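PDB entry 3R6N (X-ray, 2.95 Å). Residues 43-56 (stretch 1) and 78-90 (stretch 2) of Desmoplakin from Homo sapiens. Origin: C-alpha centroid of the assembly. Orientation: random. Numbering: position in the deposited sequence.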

ATOM      1  N   SER A  43     -39.453  10.901  35.860  1.00 98.73           N
ATOM      2  CA  SER A  43     -40.703  10.231  36.177  1.00 97.80           C
ATOM      3  C   SER A  43     -40.595   9.500  37.511  1.00 97.71           C
ATOM      4  O   SER A  43     -41.367   9.759  38.437  1.00 98.50           O
ATOM      5  N   HIS A  44     -39.626   8.595  37.604  1.00106.20           N
ATOM      6  CA  HIS A  44     -39.459   7.767  38.793  1.00106.26           C
ATOM      7  C   HIS A  44     -39.064   8.579  40.018  1.00108.60           C
ATOM      8  O   HIS A  44     -39.493   8.275  41.128  1.00109.13           O
ATOM      9  N   ARG A  45     -38.239   9.603  39.819  1.00 86.82           N
ATOM     10  CA  ARG A  45     -37.846  10.473  40.922  1.00 89.72           C
ATOM     11  C   ARG A  45     -39.090  11.022  41.616  1.00 90.50           C
ATOM     12  O   ARG A  45     -39.084  11.259  42.824  1.00 92.41           O
ATOM     13  N   GLY A  46     -40.156  11.211  40.845  1.00 86.16           N
ATOM     14  CA  GLY A  46     -41.405  11.721  41.379  1.00 86.92           C
ATOM     15  C   GLY A  46     -42.169  10.656  42.141  1.00 85.53           C
ATOM     16  O   GLY A  46     -42.894  10.950  43.095  1.00 86.52           O
ATOM     17  N   ILE A  47     -41.998   9.409  41.713  1.00101.41           N
ATOM     18  CA  ILE A  47     -42.659   8.279  42.347  1.00100.21           C
ATOM     19  C   ILE A  47     -41.893   7.813  43.583  1.00101.14           C
ATOM     20  O   ILE A  47     -42.492   7.378  44.566  1.00101.30           O
ATOM     21  N   HIS A  48     -40.569   7.912  43.532  1.00 89.00           N
ATOM     22  CA  HIS A  48     -39.726   7.508  44.649  1.00 90.50           C
ATOM     23  C   HIS A  48     -39.886   8.455  45.831  1.00 93.19           C
ATOM     24  O   HIS A  48     -40.133   8.016  46.953  1.00 93.94           O
ATOM     25  N   ASN A  49     -39.738   9.751  45.578  1.00110.72           N
ATOM     26  CA  ASN A  49     -39.916  10.752  46.624  1.00113.69           C
ATOM     27  C   ASN A  49     -41.352  10.771  47.131  1.00112.98           C
ATOM     28  O   ASN A  49     -41.652  11.367  48.165  1.00115.22           O
ATOM     29  N   SER A  50     -42.235  10.105  46.395  1.00108.43           N
ATOM     30  CA  SER A  50     -43.643  10.029  46.757  1.00107.72           C
ATOM     31  C   SER A  50     -43.882   8.929  47.786  1.00107.14           C
ATOM     32  O   SER A  50     -44.613   9.122  48.759  1.00108.05           O
ATOM     33  N   ILE A  51     -43.263   7.773  47.572  1.00 94.21           N
ATOM     34  CA  ILE A  51     -43.417   6.656  48.492  1.00 93.87           C
ATOM     35  C   ILE A  51     -42.483   6.812  49.688  1.00 96.47           C
ATOM     36  O   ILE A  51     -42.716   6.237  50.750  1.00 97.08           O
ATOM     37  N   GLY A  52     -41.420   7.586  49.505  1.00132.50           N
ATOM     38  CA  GLY A  52     -40.533   7.908  50.605  1.00135.78           C
ATOM     39  C   GLY A  52     -41.275   8.761  51.613  1.00137.74           C
ATOM     40  O   GLY A  52     -41.093   8.619  52.821  1.00139.89           O
ATOM     41  N   ASP A  53     -42.126   9.648  51.107  1.00121.50           N
ATOM     42  CA  ASP A  53     -42.938  10.506  51.957  1.00123.32           C
ATOM     43  C   ASP A  53     -44.108   9.735  52.547  1.00121.62           C
ATOM     44  O   ASP A  53     -44.692  10.142  53.551  1.00123.25           O
ATOM     45  N   TYR A  54     -44.440   8.614  51.922  1.00 91.65           N
ATOM     46  CA  TYR A  54     -45.583   7.817  52.345  1.00 90.06           C
ATOM     47  C   TYR A  54     -45.312   7.048  53.634  1.00 91.19           C
ATOM     48  O   TYR A  54     -46.234   6.511  54.244  1.00 90.53           O
ATOM     49  N   ARG A  55     -44.050   6.994  54.045  1.00109.74           N
ATOM     50  CA  ARG A  55     -43.687   6.276  55.260  1.00111.32           C
ATOM     51  C   ARG A  55     -44.412   6.850  56.468  1.00113.22           C
ATOM     52  O   ARG A  55     -44.818   6.113  57.367  1.00113.39           O
ATOM     53  N   TRP A  56     -44.574   8.168  56.480  1.00158.69           N
ATOM     54  CA  TRP A  56     -45.234   8.848  57.588  1.00160.87           C
ATOM     55  C   TRP A  56     -46.751   8.725  57.507  1.00158.54           C
ATOM     56  O   TRP A  56     -47.426   8.614  58.529  1.00159.28           O
ATOM     57  N   TYR A  78     -44.701  -2.387  52.329  1.00 75.81           N
ATOM     58  CA  TYR A  78     -44.027  -1.109  52.175  1.00 76.26           C
ATOM     59  C   TYR A  78     -42.514  -1.278  52.065  1.00 77.50           C
ATOM     60  O   TYR A  78     -41.876  -0.668  51.206  1.00 77.11           O
ATOM     61  N   GLU A  79     -41.943  -2.105  52.936  1.00103.59           N
ATOM     62  CA  GLU A  79     -40.502  -2.326  52.941  1.00105.37           C
ATOM     63  C   GLU A  79     -40.062  -2.994  51.644  1.00103.88           C
ATOM     64  O   GLU A  79     -38.922  -2.842  51.209  1.00104.64           O
ATOM     65  N   ASN A  80     -40.984  -3.734  51.035  1.00 87.83           N
ATOM     66  CA  ASN A  80     -40.734  -4.415  49.770  1.00 86.53           C
ATOM     67  C   ASN A  80     -40.763  -3.433  48.601  1.00 84.79           C
ATOM     68  O   ASN A  80     -39.911  -3.485  47.715  1.00 84.49           O
ATOM     69  N   LEU A  81     -41.745  -2.533  48.616  1.00 76.84           N
ATOM     70  CA  LEU A  81     -41.867  -1.480  47.612  1.00 75.59           C
ATOM     71  C   LEU A  81     -40.659  -0.561  47.684  1.00 76.63           C
ATOM     72  O   LEU A  81     -40.002  -0.299  46.682  1.00 74.24           O
ATOM     73  N   LEU A  82     -40.377  -0.074  48.884  1.00 78.90           N
ATOM     74  CA  LEU A  82     -39.281   0.857  49.095  1.00 78.70           C
ATOM     75  C   LEU A  82     -37.960   0.307  48.570  1.00 77.27           C
ATOM     76  O   LEU A  82     -37.158   1.047  48.006  1.00 72.08           O
ATOM     77  N   LYS A  83     -37.741  -0.991  48.759  1.00 85.77           N
ATOM     78  CA  LYS A  83     -36.516  -1.641  48.307  1.00 85.58           C
ATOM     79  C   LYS A  83     -36.448  -1.649  46.786  1.00 82.28           C
ATOM     80  O   LYS A  83     -35.412  -1.333  46.195  1.00 80.70           O
ATOM     81  N   ALA A  84     -37.561  -2.015  46.160  1.00 77.20           N
ATOM     82  CA  ALA A  84     -37.653  -2.061  44.709  1.00 74.46           C
ATOM     83  C   ALA A  84     -37.497  -0.663  44.124  1.00 71.84           C
ATOM     84  O   ALA A  84     -36.885  -0.483  43.074  1.00 69.68           O
ATOM     85  N   SER A  85     -38.059   0.324  44.811  1.00 79.01           N
ATOM     86  CA  SER A  85     -37.980   1.708  44.364  1.00 78.56           C
ATOM     87  C   SER A  85     -36.529   2.172  44.286  1.00 78.14           C
ATOM     88  O   SER A  85     -36.127   2.802  43.310  1.00 77.01           O
ATOM     89  N   PHE A  86     -35.745   1.856  45.312  1.00 95.44           N
ATOM     90  CA  PHE A  86     -34.327   2.199  45.306  1.00 94.92           C
ATOM     91  C   PHE A  86     -33.597   1.518  44.155  1.00 91.81           C
ATOM     92  O   PHE A  86     -32.855   2.160  43.412  1.00 89.60           O
ATOM     93  N   GLU A  87     -33.811   0.215  44.010  1.00 96.61           N
ATOM     94  CA  GLU A  87     -33.121  -0.564  42.991  1.00 95.02           C
ATOM     95  C   GLU A  87     -33.485  -0.108  41.587  1.00 91.54           C
ATOM     96  O   GLU A  87     -32.704  -0.288  40.656  1.00 89.28           O
ATOM     97  N   ARG A  88     -34.666   0.482  41.436  1.00 85.79           N
ATOM     98  CA  ARG A  88     -35.097   1.011  40.145  1.00 83.55           C
ATOM     99  C   ARG A  88     -34.339   2.295  39.833  1.00 82.39           C
ATOM    100  O   ARG A  88     -33.834   2.483  38.722  1.00 80.13           O
ATOM    101  N   MET A  89     -34.251   3.171  40.828  1.00 91.69           N
ATOM    102  CA  MET A  89     -33.531   4.425  40.680  1.00 92.72           C
ATOM    103  C   MET A  89     -32.083   4.154  40.293  1.00 89.99           C
ATOM    104  O   MET A  89     -31.457   4.952  39.600  1.00 89.96           O
ATOM    105  N   ASP A  90     -31.558   3.018  40.744  1.00 94.01           N
ATOM    106  CA  ASP A  90     -30.182   2.640  40.448  1.00 92.26           C
ATOM    107  C   ASP A  90     -30.049   1.993  39.077  1.00 89.44           C
ATOM    108  O   ASP A  90     -29.072   2.227  38.368  1.00 87.70           O
TER

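The two helices run nearly antiparallel, at 152° between their N-to-C directions, with axes 10.1 Å apart at closest approach and 705 Å² buried between them. The CA register pairs His 44 with Met 89, His 48 with Ser 85, Ile 51 with Leu 82 and Arg 55 with Tyr 78. From stretch 1, the CA-to-CB bonds of His 44, His 48, Ile 51 and Tyr 54 point toward the partner; from stretch 2, those of Tyr 78, Ser 85, Arg 88 and Met 89 do.

Ser 85 takes part in two hydrogen bonds, and Tyr 78 makes one. His 44 (chi1 t) donates from NE2 to Ser 85 O at 3.0 Å, and the 159° angle supports the assignment. His 48 ND1 lies 2.7 Å from Ser 85 OG, a hydrogen bond between two side chains that are both t at chi1. Tyr 78, also t, donates from OH to Ile 51 O at 2.7 Å, where the helix of stretch 1 is kinked and Ile 51 O receives only a weak backbone bond, from Tyr 54 N.

Charge pairing occupies the Arg 55 end. Its guanidinium bridges Glu 79, with Arg 55 NH2 to Glu 79 OE1 at 3.1 Å and Arg 55 NH1 hydrogen-bonded to Glu 79 OE2 at 3.2 Å; one face lies over Tyr 78 CE2.

Ring contacts lie toward the other end. Arg 88 CG sits 3.4 Å from the His 44 ring centroid, 11° off the normal, a CH-pi contact. The His 48 edge meets the Phe 86 face with planes at 83°, while Met 89 SD stands over a His 48 face.

Apolar packing in the middle centres on Ile 51 (chi1 p, chi2 t), whose CD1 comes within 3.7 Å of Leu 81 CD2 and 3.9 Å of Leu 82 CD1. At the Arg 55 end, Tyr 78 inserts as a knob among Ile 51, Gly 52, Tyr 54 and Arg 55.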

ATOM      1  CB  SER A  43     -41.058   9.246  35.060  1.00 95.11           C
ATOM      2  OG  SER A  43     -42.135   8.400  35.422  1.00 94.54           O
ATOM      3  CB  HIS A  44     -38.429   6.666  38.548  1.00105.24           C
ATOM      4  CG  HIS A  44     -38.265   5.730  39.705  1.00103.15           C
ATOM      5  ND1 HIS A  44     -39.272   4.893  40.133  1.00102.18           N
ATOM      6  CD2 HIS A  44     -37.212   5.501  40.526  1.00102.55           C
ATOM      7  CE1 HIS A  44     -38.848   4.187  41.166  1.00101.34           C
ATOM      8  NE2 HIS A  44     -37.601   4.537  41.424  1.00101.49           N
ATOM      9  CB  ARG A  45     -36.953  11.621  40.429  1.00 91.75           C
ATOM     10  CG  ARG A  45     -36.614  12.650  41.505  1.00 95.42           C
ATOM     11  CD  ARG A  45     -35.723  13.775  40.982  1.00 97.86           C
ATOM     12  NE  ARG A  45     -34.358  13.325  40.713  1.00 98.19           N
ATOM     13  CZ  ARG A  45     -33.836  13.184  39.496  1.00 96.67           C
ATOM     14  NH1 ARG A  45     -34.562  13.468  38.422  1.00 94.81           N
ATOM     15  NH2 ARG A  45     -32.585  12.765  39.355  1.00 97.23           N
ATOM     16  CB  ILE A  47     -42.829   7.112  41.358  1.00 98.02           C
ATOM     17  CG1 ILE A  47     -43.833   7.491  40.270  1.00 97.54           C
ATOM     18  CG2 ILE A  47     -43.279   5.853  42.078  1.00 97.28           C
ATOM     19  CD1 ILE A  47     -44.239   6.332  39.384  1.00 95.98           C
ATOM     20  CB  HIS A  48     -38.262   7.462  44.222  1.00 91.23           C
ATOM     21  CG  HIS A  48     -37.323   7.089  45.325  1.00 92.91           C
ATOM     22  ND1 HIS A  48     -37.011   5.780  45.625  1.00 89.09           N
ATOM     23  CD2 HIS A  48     -36.627   7.851  46.201  1.00 96.71           C
ATOM     24  CE1 HIS A  48     -36.163   5.753  46.637  1.00 90.50           C
ATOM     25  NE2 HIS A  48     -35.915   6.998  47.006  1.00 94.91           N
ATOM     26  CB  ASN A  49     -39.509  12.140  46.121  1.00115.92           C
ATOM     27  CG  ASN A  49     -38.009  12.278  45.937  1.00117.23           C
ATOM     28  OD1 ASN A  49     -37.224  11.688  46.679  1.00117.29           O
ATOM     29  ND2 ASN A  49     -37.603  13.061  44.943  1.00118.55           N
ATOM     30  CB  SER A  50     -44.496   9.779  45.512  1.00105.51           C
ATOM     31  OG  SER A  50     -45.877   9.864  45.808  1.00105.36           O
ATOM     32  CB  ILE A  51     -43.151   5.300  47.810  1.00 91.85           C
ATOM     33  CG1 ILE A  51     -41.655   5.003  47.769  1.00 92.69           C
ATOM     34  CG2 ILE A  51     -43.766   5.262  46.416  1.00 89.88           C
ATOM     35  CD1 ILE A  51     -41.346   3.596  47.325  1.00 91.24           C
ATOM     36  CB  ASP A  53     -43.456  11.709  51.169  1.00123.56           C
ATOM     37  CG  ASP A  53     -42.395  12.769  50.965  1.00126.62           C
ATOM     38  OD1 ASP A  53     -41.233  12.405  50.682  1.00126.86           O
ATOM     39  OD2 ASP A  53     -42.722  13.968  51.095  1.00129.07           O
ATOM     40  CB  TYR A  54     -45.985   6.848  51.238  1.00 87.08           C
ATOM     41  CG  TYR A  54     -47.344   6.226  51.434  1.00 85.73           C
ATOM     42  CD1 TYR A  54     -48.499   6.957  51.196  1.00 85.69           C
ATOM     43  CD2 TYR A  54     -47.474   4.905  51.843  1.00 84.81           C
ATOM     44  CE1 TYR A  54     -49.747   6.394  51.366  1.00 84.77           C
ATOM     45  CE2 TYR A  54     -48.722   4.329  52.017  1.00 83.88           C
ATOM     46  CZ  TYR A  54     -49.855   5.080  51.776  1.00 83.85           C
ATOM     47  OH  TYR A  54     -51.102   4.520  51.942  1.00 83.24           O
ATOM     48  CB  ARG A  55     -42.176   6.310  55.493  1.00113.91           C
ATOM     49  CG  ARG A  55     -41.737   5.543  56.729  1.00116.09           C
ATOM     50  CD  ARG A  55     -40.576   4.605  56.429  1.00116.58           C
ATOM     51  NE  ARG A  55     -40.617   3.410  57.270  1.00116.85           N
ATOM     52  CZ  ARG A  55     -39.749   2.405  57.192  1.00117.25           C
ATOM     53  NH1 ARG A  55     -38.758   2.442  56.310  1.00117.29           N
ATOM     54  NH2 ARG A  55     -39.873   1.361  58.001  1.00117.79           N
ATOM     55  CB  TRP A  56     -44.802  10.314  57.655  1.00164.18           C
ATOM     56  CG  TRP A  56     -43.422  10.485  58.219  1.00167.83           C
ATOM     57  CD1 TRP A  56     -43.097  10.827  59.500  1.00171.81           C
ATOM     58  CD2 TRP A  56     -42.180  10.301  57.525  1.00168.17           C
ATOM     59  NE1 TRP A  56     -41.731  10.876  59.644  1.00174.89           N
ATOM     60  CE2 TRP A  56     -41.145  10.556  58.447  1.00172.64           C
ATOM     61  CE3 TRP A  56     -41.845   9.950  56.214  1.00165.36           C
ATOM     62  CZ2 TRP A  56     -39.797  10.471  58.099  1.00174.40           C
ATOM     63  CZ3 TRP A  56     -40.506   9.866  55.871  1.00166.84           C
ATOM     64  CH2 TRP A  56     -39.500  10.126  56.809  1.00171.33           C
ATOM     65  CB  TYR A  78     -44.375  -0.159  53.322  1.00 77.68           C
ATOM     66  CG  TYR A  78     -43.682   1.173  53.196  1.00 78.73           C
ATOM     67  CD1 TYR A  78     -44.237   2.200  52.448  1.00 77.69           C
ATOM     68  CD2 TYR A  78     -42.460   1.398  53.809  1.00 81.17           C
ATOM     69  CE1 TYR A  78     -43.597   3.417  52.323  1.00 78.99           C
ATOM     70  CE2 TYR A  78     -41.812   2.609  53.690  1.00 82.60           C
ATOM     71  CZ  TYR A  78     -42.383   3.617  52.947  1.00 81.47           C
ATOM     72  OH  TYR A  78     -41.731   4.825  52.831  1.00 83.21           O
ATOM     73  CB  GLU A  79     -40.088  -3.176  54.146  1.00107.91           C
ATOM     74  CG  GLU A  79     -38.799  -2.717  54.813  1.00111.14           C
ATOM     75  CD  GLU A  79     -38.945  -1.366  55.493  1.00112.47           C
ATOM     76  OE1 GLU A  79     -40.025  -1.107  56.067  1.00111.98           O
ATOM     77  OE2 GLU A  79     -37.987  -0.563  55.450  1.00114.26           O
ATOM     78  CB  ASN A  80     -41.758  -5.538  49.565  1.00 85.79           C
ATOM     79  CG  ASN A  80     -41.383  -6.479  48.436  1.00 85.36           C
ATOM     80  OD1 ASN A  80     -41.176  -6.054  47.299  1.00 84.01           O
ATOM     81  ND2 ASN A  80     -41.297  -7.770  48.745  1.00 86.77           N
ATOM     82  CB  LEU A  81     -43.132  -0.654  47.865  1.00 75.11           C
ATOM     83  CG  LEU A  81     -43.809   0.092  46.711  1.00 76.19           C
ATOM     84  CD1 LEU A  81     -44.677   1.211  47.263  1.00 76.61           C
ATOM     85  CD2 LEU A  81     -42.799   0.648  45.728  1.00 75.89           C
ATOM     86  CB  LEU A  82     -39.158   1.198  50.580  1.00 78.02           C
ATOM     87  CG  LEU A  82     -38.226   2.361  50.904  1.00 79.08           C
ATOM     88  CD1 LEU A  82     -38.547   3.554  50.017  1.00 78.64           C
ATOM     89  CD2 LEU A  82     -38.341   2.730  52.368  1.00 82.75           C
ATOM     90  CB  LYS A  83     -36.444  -3.072  48.840  1.00 89.48           C
ATOM     91  CG  LYS A  83     -35.202  -3.847  48.427  1.00 90.79           C
ATOM     92  CD  LYS A  83     -35.157  -5.205  49.117  1.00 93.21           C
ATOM     93  CE  LYS A  83     -33.949  -6.030  48.690  1.00 94.72           C
ATOM     94  NZ  LYS A  83     -34.046  -6.511  47.280  1.00 92.44           N
ATOM     95  CB  ALA A  84     -38.980  -2.672  44.287  1.00 75.08           C
ATOM     96  CB  SER A  85     -38.783   2.621  45.293  1.00 81.41           C
ATOM     97  OG  SER A  85     -38.786   3.957  44.821  1.00 82.74           O
ATOM     98  CB  PHE A  86     -33.667   1.826  46.634  1.00 97.41           C
ATOM     99  CG  PHE A  86     -33.788   2.886  47.690  1.00100.03           C
ATOM    100  CD1 PHE A  86     -34.744   2.783  48.689  1.00102.95           C
ATOM    101  CD2 PHE A  86     -32.944   3.986  47.688  1.00100.19           C
ATOM    102  CE1 PHE A  86     -34.856   3.757  49.663  1.00106.23           C
ATOM    103  CE2 PHE A  86     -33.053   4.966  48.663  1.00103.97           C
ATOM    104  CZ  PHE A  86     -34.011   4.849  49.650  1.00106.95           C
ATOM    105  CB  GLU A  87     -33.412  -2.053  43.172  1.00 97.42           C
ATOM    106  CG  GLU A  87     -32.848  -2.613  44.468  1.00101.32           C
ATOM    107  CD  GLU A  87     -33.489  -3.925  44.884  1.00105.14           C
ATOM    108  OE1 GLU A  87     -33.121  -4.441  45.963  1.00109.23           O
ATOM    109  OE2 GLU A  87     -34.358  -4.437  44.141  1.00104.71           O
ATOM    110  CB  ARG A  88     -36.612   1.255  40.136  1.00 84.86           C
ATOM    111  CG  ARG A  88     -37.115   2.197  39.044  1.00 84.45           C
ATOM    112  CD  ARG A  88     -36.885   1.648  37.642  1.00 82.00           C
ATOM    113  NE  ARG A  88     -37.924   0.714  37.207  1.00 81.72           N
ATOM    114  CZ  ARG A  88     -37.851  -0.609  37.342  1.00 81.80           C
ATOM    115  NH1 ARG A  88     -36.788  -1.169  37.910  1.00 82.16           N
ATOM    116  NH2 ARG A  88     -38.844  -1.374  36.911  1.00 82.46           N
ATOM    117  CB  MET A  89     -33.586   5.226  41.979  1.00 96.82           C
ATOM    118  CG  MET A  89     -33.186   6.682  41.830  1.00100.92           C
ATOM    119  SD  MET A  89     -33.071   7.533  43.421  1.00106.67           S
ATOM    120  CE  MET A  89     -31.596   6.780  44.109  1.00103.32           C
ATOM    121  CB  ASP A  90     -29.626   1.703  41.524  1.00 94.08           C
ATOM    122  CG  ASP A  90     -28.803   2.437  42.566  1.00 95.72           C
ATOM    123  OD1 ASP A  90     -27.631   2.758  42.273  1.00 94.83           O
ATOM    124  OD2 ASP A  90     -29.323   2.692  43.674  1.00 98.22           O
TER